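Local coordinates for protein CbsA (Xanthomonas oryzae pv. oryzae, PDB 5XYH) that probably hydrolyses cellulose as a family 6 exoglucanase (1,4-beta-cellobiosidase), releasing cellobiose from chain ends in the attack on plant cell walls, at residues D125-A128 / S129-N133; K176-L179 / D180-A184; G253-P256 / I257-T261; A348-G351 / G352-A356; P387-T390 / T391-G394. One frame throughout, in Å; residues are numbered along the deposited sequence.

Overall arrangement
Interactions 1 and 2 lie on two neighbouring helices of the family 6 catalytic domain, their centres about 11 Å apart, and they touch: Tyr177 OH makes a probable hydrogen bond of 2.6 Å to Asp125 OD1, Lys181 NZ adds a long, weak ion pair to the same oxygen, and Leu131 packs on Leu182. Interaction 4, a hairpin at the sheet edge, lies nearest of the five to the chain's centre (about 17 Å between centres), its nearest atoms about 12 Å from those of interaction 2. Interaction 3, a strand end running into a 3-10 turn, and interaction 5, a loop turn, have nearest atoms about 8 Å apart, both across the chain's centre from interactions 1 and 2.

Interaction 1. Residues D125-A128 / S129-N133; sequences DVIA and STLAN
Thr130 and Val126 meet one turn apart near the C-terminal end of helix 113-131, and Val126 O is the doubly used acceptor among the hydrogen bonds between residues 125-128 and 129-133. It accepts twice from the same residue: from Thr130 N at 3.0 Å, the ordinary helical i to i+4 bond, and from Thr130 OG1 at 2.8 Å. The two donors come in from opposite faces of the carbonyl plane. The hydroxyl reaches back because Thr130 holds OG1 beside its own backbone N (chi1 -58°); the bond satisfies it within its own helix, which suits threonine where the same side chain packs on helix 69-79. Ser129 plays a less definite part. Its OG lies 3.1 Å from Val126 O and 3.2 Å from Asp125 O, and which of them takes its single proton is not settled. The remaining backbone bonds run from Ser129 to Asp125, Leu131 to Ile127 and Ala132 to Ala128, the last more bent (N-H...O 138°) than the others.

The apolar contact belongs to Ile127 and Leu131, which lie side by side and point the same way, with Ile127 CG2 3.9 Å from Leu131 CD1. Branched aliphatic residues suit this buried side, and small Ala128 lets the backbone of helix 170-183 come close, its CB packing on Lys181 O.

Val126 and Ile127 pack on Ile57 of helix 54-58, Thr130 on Leu69, Gln70 and Leu73 of helix 69-79, and Leu131 on Leu73 and on Ile185, just past helix 170-183. From that helix, Tyr177 hydrogen-bonds Asp125 OD1, tying the two helices together.

Interaction 2. Residues K176-L179 / D180-A184; sequences KYAL and DKLHA
Tyr177 and Lys181 form an i to i+4 pair on one face of helix 170-183, which lies beside the mostly parallel sheet of the family 6 fold. Their side chains run alongside each other, and Lys181 CG sits over a face of the tyrosine ring, 3.9 Å from its centroid and 23° off the normal: a CH-pi contact. Lysine suits the place because its methylenes cover an aromatic face while the ammonium travels on beyond. The bends at its second and third torsions turn the chain along the ring, so that CD and CE follow the phenol toward OH. Tyr177 OH hydrogen-bonds Asp125 OD1 of helix 113-131, while Lys181 NZ makes only a long, weak ion pair with it.

On the next strip, Lys176 passes Asp180 at a slant, with Lys176 CG 3.9 Å from Asp180 OD2; the charged ends stay apart. Asp180 OD1 accepts a bond from Ala221 N, which helps to orient the carboxylate. Inward, Leu179 and Leu182 pack on Ile145 and Asn190 of strands 140-145 and 188-193. The backbone carries the regular bonds from residues 180-183 to the carbonyls four residues earlier; the shortest joins His183 N to Leu179 O at 2.8 Å.

Interaction 3. Residues G253-P256 / I257-T261; sequences GGQP and ISSST
Ser259 turns its side chain back toward Pro256 and grips that residue's carbonyl oxygen twice. Ser259 OG donates a hydrogen bond of 2.7 Å to Pro256 O and lies in the carbonyl plane, whereas the backbone N donates another, of 2.8 Å, from above it, 46° out. The two donors therefore take different directions around one oxygen. Ser259 achieves this by placing OG between its own N and carbonyl carbon (chi1 77°), a cramped rotamer that the short serine hydroxyl tolerates well.

Next to it, Ser258 stands at the side of the proline ring, its OG 3.6 Å from Pro256 CB, and Ser259 OG also passes 3.8 Å from Gln255 CB. Proline fits the end of strand 255-256, since its restricted phi (here -73°) is compatible with the extended residue that precedes the 3-10 turn of 257-259. Ile257, by contrast, sends its side chain away from the strand residues, onto Tyr319 and Val320 of helix 316-323.

The double grip is repeated one residue on: Ile257 O accepts from Ser260 N and from Ser260 OG, the hydroxyl at 2.8 Å and nearly end-on to the carbonyl. Serine hydroxyls thus double two successive turn bonds, consistent with a tightly set corner between the strand and the following loop.

Interaction 4. Residues A348-G351 / G352-A356; sequences AAPG and GHIHA
A beta hairpin joins strand 347-351 to strand 354-358, and Gly351 and Ile354 close its tip: residues 351-354 make a type II' beta turn, with Ile354 N bonded to Gly351 O at 3.2 Å. The second turn position demands a positive phi, met by Gly352 at 63°, and the backbone angles of Gly351 and Gly352 leave little room beside the adjoining peptides, which suits residues without a side chain.

Farther from the tip, Ala348 and Ala356 form an antiparallel non-hydrogen-bonded pair, and Ala349 N gives a bond of 2.8 Å to His355 O, coming from above the plane of that carbonyl, which Asn6 ND2 also bonds. Between this bond and the turn the first strand is irregular and weakly bonded, and Pro350, which has no N-H to offer the partner strand, makes a side-chain contact instead. Its ring crosses Ile354 at about a right angle, with Pro350 CG 3.6 Å from Ile354 CG2. The isoleucine's first torsion sets CG2 anti to the backbone N, so this branch meets the proline while the CG1 branch lies beside Gly351 O.

The hairpin sits at the edge of the main, mostly parallel sheet. Strand 354-358 runs parallel to strand 292-296, where Ile354 packs on Phe293 and Ile295, and His355 bonds through ND1 to Tyr191 of strand 188-193. Near the tip, His353 stacks with Tyr279 of helix 271-284.

Interaction 5. Residues P387-T390 / T391-G394; sequences PTYT and TPDG
Tyr389 lays its ring against the backbone of Thr391, and this is the closely packed half of the contact. Thr391 N stands over one face of the ring, displaced toward the rim, and Tyr389 CE2 comes within 3.8 Å of Thr391 CA. The ring gets there because CG is anti to the tyrosine's backbone N (chi1 172°), which swings the side chain forward along the chain. Still on the packed side, its phenol end crosses Pro392 at about a right angle, with Tyr389 OH 4.0 Å from Pro392 CD. A broad, flat side chain suits this role, covering a short piece of irregular chain.

Thr391 is the buried residue of the group and starts a type I beta turn ending at Gly394. Its backbone O takes Gly394 N at 3.0 Å, and its OG1 accepts from Asp393 N at 3.1 Å, an ST turn set within the same bend; OG1 also makes a weak hydrogen bond with Thr395 O. Proline follows naturally at the second turn position, where its constrained phi is the one required, and Gly394 supplies the positive phi of the last.

The other side is looser and faces solvent. Thr390, Asp393 and Gly394 are exposed there, and the nearest touch between Thr390 and Gly394 is CG2 to the glycine C at 4.1 Å.

All of this belongs to the long loop region between strand 354-358 and helix 411-419. Within it Tyr389 packs on Arg383, Thr391 on Tyr384 and Thr390 on Leu396, whereas Asp393 packs on His330 of a different loop, between helix 316-323 and strand 347-351.

Interaction 1. Residues D125-A128 / S129-N133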
loop_
_atom_site.group_PDB
_atom_site.type_symbol
_atom_site.label_atom_id
_atom_site.label_comp_id
_atom_site.label_asym_id
_atom_site.label_seq_id
_atom_site.Cartn_x
_atom_site.Cartn_y
_atom_site.Cartn_z
ATOM N N ASP A 125 -8.614 17.865 9.358
ATOM C CA ASP A 125 -8.721 19.317 9.194
ATOM C C ASP A 125 -7.341 19.974 9.084
ATOM O O ASP A 125 -7.140 20.873 8.258
ATOM C CB ASP A 125 -9.521 19.926 10.349
ATOM C CG ASP A 125 -11.041 19.740 10.195
ATOM O OD1 ASP A 125 -11.504 19.175 9.181
ATOM O OD2 ASP A 125 -11.774 20.147 11.118
ATOM N N VAL A 126 -6.376 19.521 9.894
ATOM C CA VAL A 126 -5.038 20.106 9.881
ATOM C C VAL A 126 -4.332 19.794 8.568
ATOM O O VAL A 126 -3.699 20.671 7.964
ATOM C CB VAL A 126 -4.227 19.617 11.096
ATOM C CG1 VAL A 126 -2.773 20.035 10.987
ATOM C CG2 VAL A 126 -4.837 20.158 12.398
ATOM N N ILE A 127 -4.449 18.549 8.090
ATOM C CA ILE A 127 -3.886 18.193 6.784
ATOM C C ILE A 127 -4.515 19.030 5.681
ATOM O O ILE A 127 -3.817 19.582 4.819
ATOM C CB ILE A 127 -4.072 16.692 6.506
ATOM C CG1 ILE A 127 -3.276 15.875 7.529
ATOM C CG2 ILE A 127 -3.640 16.360 5.077
ATOM C CD1 ILE A 127 -3.605 14.435 7.524
ATOM N N ALA A 128 -5.849 19.113 5.675
ATOM C CA ALA A 128 -6.543 19.833 4.611
ATOM C C ALA A 128 -6.177 21.317 4.596
ATOM O O ALA A 128 -5.958 21.899 3.523
ATOM C CB ALA A 128 -8.050 19.652 4.763
ATOM N N SER A 129 -6.097 21.952 5.767
ATOM C CA SER A 129 -5.750 23.372 5.772
ATOM C C SER A 129 -4.298 23.584 5.374
ATOM O O SER A 129 -3.977 24.574 4.709
ATOM C CB SER A 129 -6.028 23.995 7.135
ATOM O OG SER A 129 -5.194 23.422 8.121
ATOM N N THR A 130 -3.416 22.654 5.734
ATOM C CA THR A 130 -2.042 22.726 5.247
ATOM C C THR A 130 -1.988 22.600 3.728
ATOM O O THR A 130 -1.312 23.387 3.054
ATOM C CB THR A 130 -1.201 21.641 5.918
ATOM O OG1 THR A 130 -1.269 21.830 7.337
ATOM C CG2 THR A 130 0.251 21.720 5.450
ATOM N N LEU A 131 -2.693 21.619 3.163
ATOM C CA LEU A 131 -2.617 21.442 1.716
ATOM C C LEU A 131 -3.272 22.598 0.964
ATOM O O LEU A 131 -2.878 22.896 -0.170
ATOM C CB LEU A 131 -3.251 20.110 1.295
ATOM C CG LEU A 131 -2.635 18.825 1.842
ATOM C CD1 LEU A 131 -3.439 17.607 1.413
ATOM C CD2 LEU A 131 -1.178 18.689 1.402
ATOM N N ALA A 132 -4.260 23.266 1.566
ATOM C CA ALA A 132 -4.964 24.322 0.838
ATOM C C ALA A 132 -4.166 25.621 0.742
ATOM O O ALA A 132 -4.621 26.559 0.075
ATOM C CB ALA A 132 -6.321 24.597 1.496
ATOM N N ASN A 133 -3.012 25.700 1.399
ATOM C CA ASN A 133 -2.192 26.908 1.416
ATOM C C ASN A 133 -1.819 27.319 -0.004
ATOM O O ASN A 133 -1.189 26.526 -0.724
ATOM C CB ASN A 133 -0.933 26.647 2.244
ATOM C CG ASN A 133 -0.076 27.888 2.445
ATOM O OD1 ASN A 133 -0.160 28.854 1.696
ATOM N ND2 ASN A 133 0.806 27.835 3.447
#

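Interaction 2. Residues K176-L179 / D180-A184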
loop_
_atom_site.group_PDB
_atom_site.type_symbol
_atom_site.label_atom_id
_atom_site.label_comp_id
_atom_site.label_asym_id
_atom_site.label_seq_id
_atom_site.Cartn_x
_atom_site.Cartn_y
_atom_site.Cartn_z
ATOM N N LYS A 176 -15.658 9.224 4.462
ATOM C CA LYS A 176 -16.458 10.283 3.856
ATOM C C LYS A 176 -15.897 11.655 4.206
ATOM O O LYS A 176 -15.770 12.527 3.335
ATOM C CB LYS A 176 -17.920 10.162 4.303
ATOM C CG LYS A 176 -18.773 11.361 3.930
ATOM C CD LYS A 176 -20.148 11.298 4.579
ATOM C CE LYS A 176 -21.055 12.343 3.981
ATOM N NZ LYS A 176 -22.458 12.274 4.467
ATOM N N TYR A 177 -15.529 11.855 5.477
ATOM C CA TYR A 177 -15.001 13.151 5.893
ATOM C C TYR A 177 -13.653 13.428 5.235
ATOM O O TYR A 177 -13.396 14.547 4.765
ATOM C CB TYR A 177 -14.880 13.189 7.419
ATOM C CG TYR A 177 -14.608 14.559 7.991
ATOM C CD1 TYR A 177 -15.653 15.414 8.312
ATOM C CD2 TYR A 177 -13.310 14.995 8.214
ATOM C CE1 TYR A 177 -15.419 16.665 8.824
ATOM C CE2 TYR A 177 -13.063 16.254 8.736
ATOM C CZ TYR A 177 -14.122 17.085 9.041
ATOM O OH TYR A 177 -13.889 18.336 9.575
ATOM N N ALA A 178 -12.774 12.422 5.204
ATOM C CA ALA A 178 -11.496 12.579 4.522
ATOM C C ALA A 178 -11.704 12.972 3.071
ATOM O O ALA A 178 -11.095 13.933 2.587
ATOM C CB ALA A 178 -10.676 11.291 4.621
ATOM N N LEU A 179 -12.578 12.255 2.361
ATOM C CA LEU A 179 -12.783 12.563 0.948
ATOM C C LEU A 179 -13.364 13.959 0.767
ATOM O O LEU A 179 -12.906 14.712 -0.099
ATOM C CB LEU A 179 -13.675 11.517 0.276
ATOM C CG LEU A 179 -13.039 10.134 0.060
ATOM C CD1 LEU A 179 -14.085 9.187 -0.487
ATOM C CD2 LEU A 179 -11.811 10.171 -0.844
ATOM N N ASP A 180 -14.341 14.334 1.597
ATOM C CA ASP A 180 -14.957 15.658 1.473
ATOM C C ASP A 180 -13.918 16.762 1.630
ATOM O O ASP A 180 -13.829 17.676 0.800
ATOM C CB ASP A 180 -16.071 15.830 2.510
ATOM C CG ASP A 180 -17.411 15.299 2.037
ATOM O OD1 ASP A 180 -17.578 15.111 0.812
ATOM O OD2 ASP A 180 -18.304 15.074 2.888
ATOM N N LYS A 181 -13.103 16.682 2.685
ATOM C CA LYS A 181 -12.203 17.789 2.991
ATOM C C LYS A 181 -11.015 17.825 2.042
ATOM O O LYS A 181 -10.513 18.905 1.725
ATOM C CB LYS A 181 -11.730 17.689 4.444
ATOM C CG LYS A 181 -12.865 17.777 5.455
ATOM C CD LYS A 181 -13.301 19.212 5.663
ATOM C CE LYS A 181 -12.118 20.033 6.182
ATOM N NZ LYS A 181 -12.508 21.363 6.738
ATOM N N LEU A 182 -10.566 16.664 1.572
ATOM C CA LEU A 182 -9.400 16.621 0.703
ATOM C C LEU A 182 -9.780 16.878 -0.750
ATOM O O LEU A 182 -9.058 17.590 -1.458
ATOM C CB LEU A 182 -8.687 15.279 0.867
ATOM C CG LEU A 182 -8.112 15.072 2.276
ATOM C CD1 LEU A 182 -7.708 13.618 2.481
ATOM C CD2 LEU A 182 -6.928 15.981 2.527
ATOM N N HIS A 183 -10.918 16.340 -1.205
ATOM C CA HIS A 183 -11.351 16.620 -2.571
ATOM C C HIS A 183 -11.674 18.095 -2.786
ATOM O O HIS A 183 -11.601 18.572 -3.921
ATOM C CB HIS A 183 -12.573 15.774 -2.951
ATOM C CG HIS A 183 -13.086 16.053 -4.334
ATOM N ND1 HIS A 183 -12.339 15.811 -5.467
ATOM C CD2 HIS A 183 -14.255 16.591 -4.765
ATOM C CE1 HIS A 183 -13.029 16.171 -6.537
ATOM N NE2 HIS A 183 -14.196 16.645 -6.138
ATOM N N ALA A 184 -12.014 18.829 -1.727
ATOM C CA ALA A 184 -12.339 20.244 -1.862
ATOM C C ALA A 184 -11.153 21.074 -2.346
ATOM O O ALA A 184 -11.344 22.189 -2.842
ATOM C CB ALA A 184 -12.834 20.785 -0.519
#

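Interaction 3. Residues G253-P256 / I257-T261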
loop_
_atom_site.group_PDB
_atom_site.type_symbol
_atom_site.label_atom_id
_atom_site.label_comp_id
_atom_site.label_asym_id
_atom_site.label_seq_id
_atom_site.Cartn_x
_atom_site.Cartn_y
_atom_site.Cartn_z
ATOM N N GLY A 253 -4.328 -32.880 -13.559
ATOM C CA GLY A 253 -4.966 -33.891 -12.739
ATOM C C GLY A 253 -6.436 -33.626 -12.509
ATOM O O GLY A 253 -6.972 -33.975 -11.448
ATOM N N GLY A 254 -7.102 -32.983 -13.467
ATOM C CA GLY A 254 -8.524 -32.759 -13.374
ATOM C C GLY A 254 -8.936 -31.591 -12.510
ATOM O O GLY A 254 -10.134 -31.429 -12.257
ATOM N N GLN A 255 -7.988 -30.772 -12.050
ATOM C CA GLN A 255 -8.317 -29.661 -11.167
ATOM C C GLN A 255 -7.642 -28.388 -11.659
ATOM O O GLN A 255 -6.511 -28.439 -12.164
ATOM C CB GLN A 255 -7.878 -29.931 -9.718
ATOM C CG GLN A 255 -8.519 -31.155 -9.062
ATOM C CD GLN A 255 -10.020 -31.031 -8.901
ATOM O OE1 GLN A 255 -10.558 -29.934 -8.710
ATOM N NE2 GLN A 255 -10.711 -32.167 -8.977
ATOM N N PRO A 256 -8.303 -27.238 -11.518
ATOM C CA PRO A 256 -7.696 -25.977 -11.962
ATOM C C PRO A 256 -6.583 -25.557 -11.021
ATOM O O PRO A 256 -6.667 -25.756 -9.809
ATOM C CB PRO A 256 -8.863 -24.987 -11.908
ATOM C CG PRO A 256 -9.728 -25.509 -10.816
ATOM C CD PRO A 256 -9.630 -27.024 -10.912
ATOM N N ILE A 257 -5.543 -24.936 -11.585
ATOM C CA ILE A 257 -4.410 -24.548 -10.756
ATOM C C ILE A 257 -4.809 -23.507 -9.724
ATOM O O ILE A 257 -4.116 -23.350 -8.714
ATOM C CB ILE A 257 -3.233 -24.049 -11.608
ATOM C CG1 ILE A 257 -3.651 -22.868 -12.492
ATOM C CG2 ILE A 257 -2.644 -25.212 -12.421
ATOM C CD1 ILE A 257 -2.465 -22.145 -13.093
ATOM N N SER A 258 -5.920 -22.792 -9.948
ATOM C CA SER A 258 -6.440 -21.876 -8.940
ATOM C C SER A 258 -6.788 -22.593 -7.645
ATOM O O SER A 258 -6.856 -21.950 -6.591
ATOM C CB SER A 258 -7.680 -21.164 -9.472
ATOM O OG SER A 258 -8.697 -22.119 -9.740
ATOM N N SER A 259 -7.012 -23.907 -7.700
ATOM C CA SER A 259 -7.351 -24.695 -6.525
ATOM C C SER A 259 -6.126 -25.236 -5.808
ATOM O O SER A 259 -6.276 -26.001 -4.846
ATOM C CB SER A 259 -8.264 -25.858 -6.910
ATOM O OG SER A 259 -7.509 -26.895 -7.521
ATOM N N SER A 260 -4.924 -24.873 -6.249
ATOM C CA SER A 260 -3.724 -25.249 -5.512
ATOM C C SER A 260 -3.788 -24.710 -4.088
ATOM O O SER A 260 -4.538 -23.772 -3.779
ATOM C CB SER A 260 -2.477 -24.695 -6.199
ATOM O OG SER A 260 -2.603 -23.284 -6.327
ATOM N N THR A 261 -2.950 -25.294 -3.220
ATOM C CA THR A 261 -2.861 -24.836 -1.835
ATOM C C THR A 261 -2.573 -23.343 -1.762
ATOM O O THR A 261 -3.213 -22.619 -0.998
ATOM C CB THR A 261 -1.775 -25.612 -1.083
ATOM O OG1 THR A 261 -2.160 -26.992 -0.955
ATOM C CG2 THR A 261 -1.588 -25.026 0.294
#

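Interaction 4. Residues A348-G351 / G352-A356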
loop_
_atom_site.group_PDB
_atom_site.type_symbol
_atom_site.label_atom_id
_atom_site.label_comp_id
_atom_site.label_asym_id
_atom_site.label_seq_id
_atom_site.Cartn_x
_atom_site.Cartn_y
_atom_site.Cartn_z
ATOM N N ALA A 348 4.760 6.448 -14.724
ATOM C CA ALA A 348 3.527 7.142 -15.089
ATOM C C ALA A 348 2.805 6.414 -16.224
ATOM O O ALA A 348 3.431 6.005 -17.208
ATOM C CB ALA A 348 3.845 8.582 -15.497
ATOM N N ALA A 349 1.495 6.226 -16.068
ATOM C CA ALA A 349 0.621 5.737 -17.134
ATOM C C ALA A 349 1.164 4.524 -17.897
ATOM O O ALA A 349 1.269 4.557 -19.129
ATOM C CB ALA A 349 0.305 6.873 -18.097
ATOM N N PRO A 350 1.506 3.432 -17.205
ATOM C CA PRO A 350 2.135 2.293 -17.895
ATOM C C PRO A 350 1.220 1.545 -18.860
ATOM O O PRO A 350 1.732 0.747 -19.653
ATOM C CB PRO A 350 2.567 1.376 -16.739
ATOM C CG PRO A 350 1.608 1.694 -15.642
ATOM C CD PRO A 350 1.410 3.194 -15.749
ATOM N N GLY A 351 -0.083 1.754 -18.821
ATOM C CA GLY A 351 -0.981 1.151 -19.795
ATOM C C GLY A 351 -2.389 0.938 -19.254
ATOM O O GLY A 351 -2.621 0.708 -18.071
ATOM N N GLY A 352 -3.365 1.025 -20.155
ATOM C CA GLY A 352 -4.739 0.740 -19.775
ATOM C C GLY A 352 -5.241 1.709 -18.728
ATOM O O GLY A 352 -4.965 2.916 -18.775
ATOM N N HIS A 353 -5.964 1.172 -17.746
ATOM C CA HIS A 353 -6.552 1.973 -16.687
ATOM C C HIS A 353 -5.621 2.128 -15.483
ATOM O O HIS A 353 -6.074 2.548 -14.423
ATOM C CB HIS A 353 -7.894 1.367 -16.267
ATOM C CG HIS A 353 -8.748 0.970 -17.430
ATOM N ND1 HIS A 353 -9.316 1.896 -18.279
ATOM C CD2 HIS A 353 -9.102 -0.247 -17.910
ATOM C CE1 HIS A 353 -9.985 1.269 -19.232
ATOM N NE2 HIS A 353 -9.879 -0.033 -19.026
ATOM N N ILE A 354 -4.337 1.814 -15.632
ATOM C CA ILE A 354 -3.360 2.007 -14.559
ATOM C C ILE A 354 -2.818 3.423 -14.670
ATOM O O ILE A 354 -2.064 3.728 -15.598
ATOM C CB ILE A 354 -2.221 0.980 -14.629
ATOM C CG1 ILE A 354 -2.784 -0.441 -14.667
ATOM C CG2 ILE A 354 -1.242 1.179 -13.468
ATOM C CD1 ILE A 354 -3.666 -0.788 -13.481
ATOM N N HIS A 355 -3.189 4.289 -13.716
ATOM C CA HIS A 355 -2.687 5.657 -13.757
ATOM C C HIS A 355 -1.185 5.703 -13.476
ATOM O O HIS A 355 -0.471 6.535 -14.053
ATOM C CB HIS A 355 -3.450 6.547 -12.765
ATOM C CG HIS A 355 -4.748 7.086 -13.300
ATOM N ND1 HIS A 355 -5.528 7.985 -12.601
ATOM C CD2 HIS A 355 -5.396 6.857 -14.467
ATOM C CE1 HIS A 355 -6.595 8.291 -13.318
ATOM N NE2 HIS A 355 -6.545 7.612 -14.448
ATOM N N ALA A 356 -0.684 4.822 -12.613
ATOM C CA ALA A 356 0.732 4.871 -12.265
ATOM C C ALA A 356 1.097 3.644 -11.444
ATOM O O ALA A 356 0.244 3.076 -10.764
ATOM C CB ALA A 356 1.074 6.144 -11.473
#

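Interaction 5. Residues P387-T390 / T391-G394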
loop_
_atom_site.group_PDB
_atom_site.type_symbol
_atom_site.label_atom_id
_atom_site.label_comp_id
_atom_site.label_asym_id
_atom_site.label_seq_id
_atom_site.Cartn_x
_atom_site.Cartn_y
_atom_site.Cartn_z
ATOM N N PRO A 387 8.984 -14.306 13.247
ATOM C CA PRO A 387 9.315 -15.429 12.337
ATOM C C PRO A 387 8.849 -16.802 12.818
ATOM O O PRO A 387 8.638 -17.689 11.978
ATOM C CB PRO A 387 10.846 -15.377 12.251
ATOM C CG PRO A 387 11.196 -13.973 12.585
ATOM C CD PRO A 387 10.141 -13.432 13.502
ATOM N N THR A 388 8.681 -16.995 14.131
ATOM C CA THR A 388 8.396 -18.292 14.732
ATOM C C THR A 388 6.908 -18.538 14.943
ATOM O O THR A 388 6.527 -19.616 15.416
ATOM C CB THR A 388 9.120 -18.418 16.088
ATOM O OG1 THR A 388 8.489 -17.552 17.048
ATOM C CG2 THR A 388 10.592 -18.038 15.958
ATOM N N TYR A 389 6.062 -17.570 14.623
ATOM C CA TYR A 389 4.646 -17.664 14.957
ATOM C C TYR A 389 3.903 -18.479 13.906
ATOM O O TYR A 389 4.094 -18.281 12.704
ATOM C CB TYR A 389 4.070 -16.257 15.081
ATOM C CG TYR A 389 2.572 -16.140 15.248
ATOM C CD1 TYR A 389 1.937 -16.569 16.412
ATOM C CD2 TYR A 389 1.796 -15.561 14.256
ATOM C CE1 TYR A 389 0.555 -16.438 16.560
ATOM C CE2 TYR A 389 0.425 -15.426 14.400
ATOM C CZ TYR A 389 -0.188 -15.860 15.553
ATOM O OH TYR A 389 -1.548 -15.727 15.690
ATOM N N THR A 390 3.069 -19.416 14.358
ATOM C CA THR A 390 2.195 -20.157 13.455
ATOM C C THR A 390 0.865 -19.416 13.358
ATOM O O THR A 390 0.163 -19.266 14.362
ATOM C CB THR A 390 1.989 -21.596 13.929
ATOM O OG1 THR A 390 3.248 -22.290 13.915
ATOM C CG2 THR A 390 1.014 -22.306 12.980
ATOM N N THR A 391 0.537 -18.929 12.155
ATOM C CA THR A 391 -0.645 -18.100 11.941
ATOM C C THR A 391 -1.917 -18.941 12.030
ATOM O O THR A 391 -1.861 -20.169 12.061
ATOM C CB THR A 391 -0.570 -17.425 10.570
ATOM O OG1 THR A 391 -0.801 -18.412 9.559
ATOM C CG2 THR A 391 0.792 -16.776 10.353
ATOM N N PRO A 392 -3.091 -18.302 12.049
ATOM C CA PRO A 392 -4.342 -19.074 11.954
ATOM C C PRO A 392 -4.487 -19.845 10.646
ATOM O O PRO A 392 -5.361 -20.723 10.551
ATOM C CB PRO A 392 -5.432 -18.004 12.085
ATOM C CG PRO A 392 -4.755 -16.847 12.782
ATOM C CD PRO A 392 -3.334 -16.874 12.343
ATOM N N ASP A 393 -3.674 -19.537 9.638
ATOM C CA ASP A 393 -3.711 -20.245 8.369
ATOM C C ASP A 393 -2.798 -21.454 8.356
ATOM O O ASP A 393 -2.753 -22.169 7.349
ATOM C CB ASP A 393 -3.360 -19.291 7.222
ATOM C CG ASP A 393 -4.492 -18.342 6.923
ATOM O OD1 ASP A 393 -5.642 -18.825 6.856
ATOM O OD2 ASP A 393 -4.262 -17.130 6.767
ATOM N N GLY A 394 -2.090 -21.702 9.451
ATOM C CA GLY A 394 -1.348 -22.933 9.609
ATOM C C GLY A 394 0.042 -22.944 9.026
ATOM O O GLY A 394 0.591 -24.029 8.815
#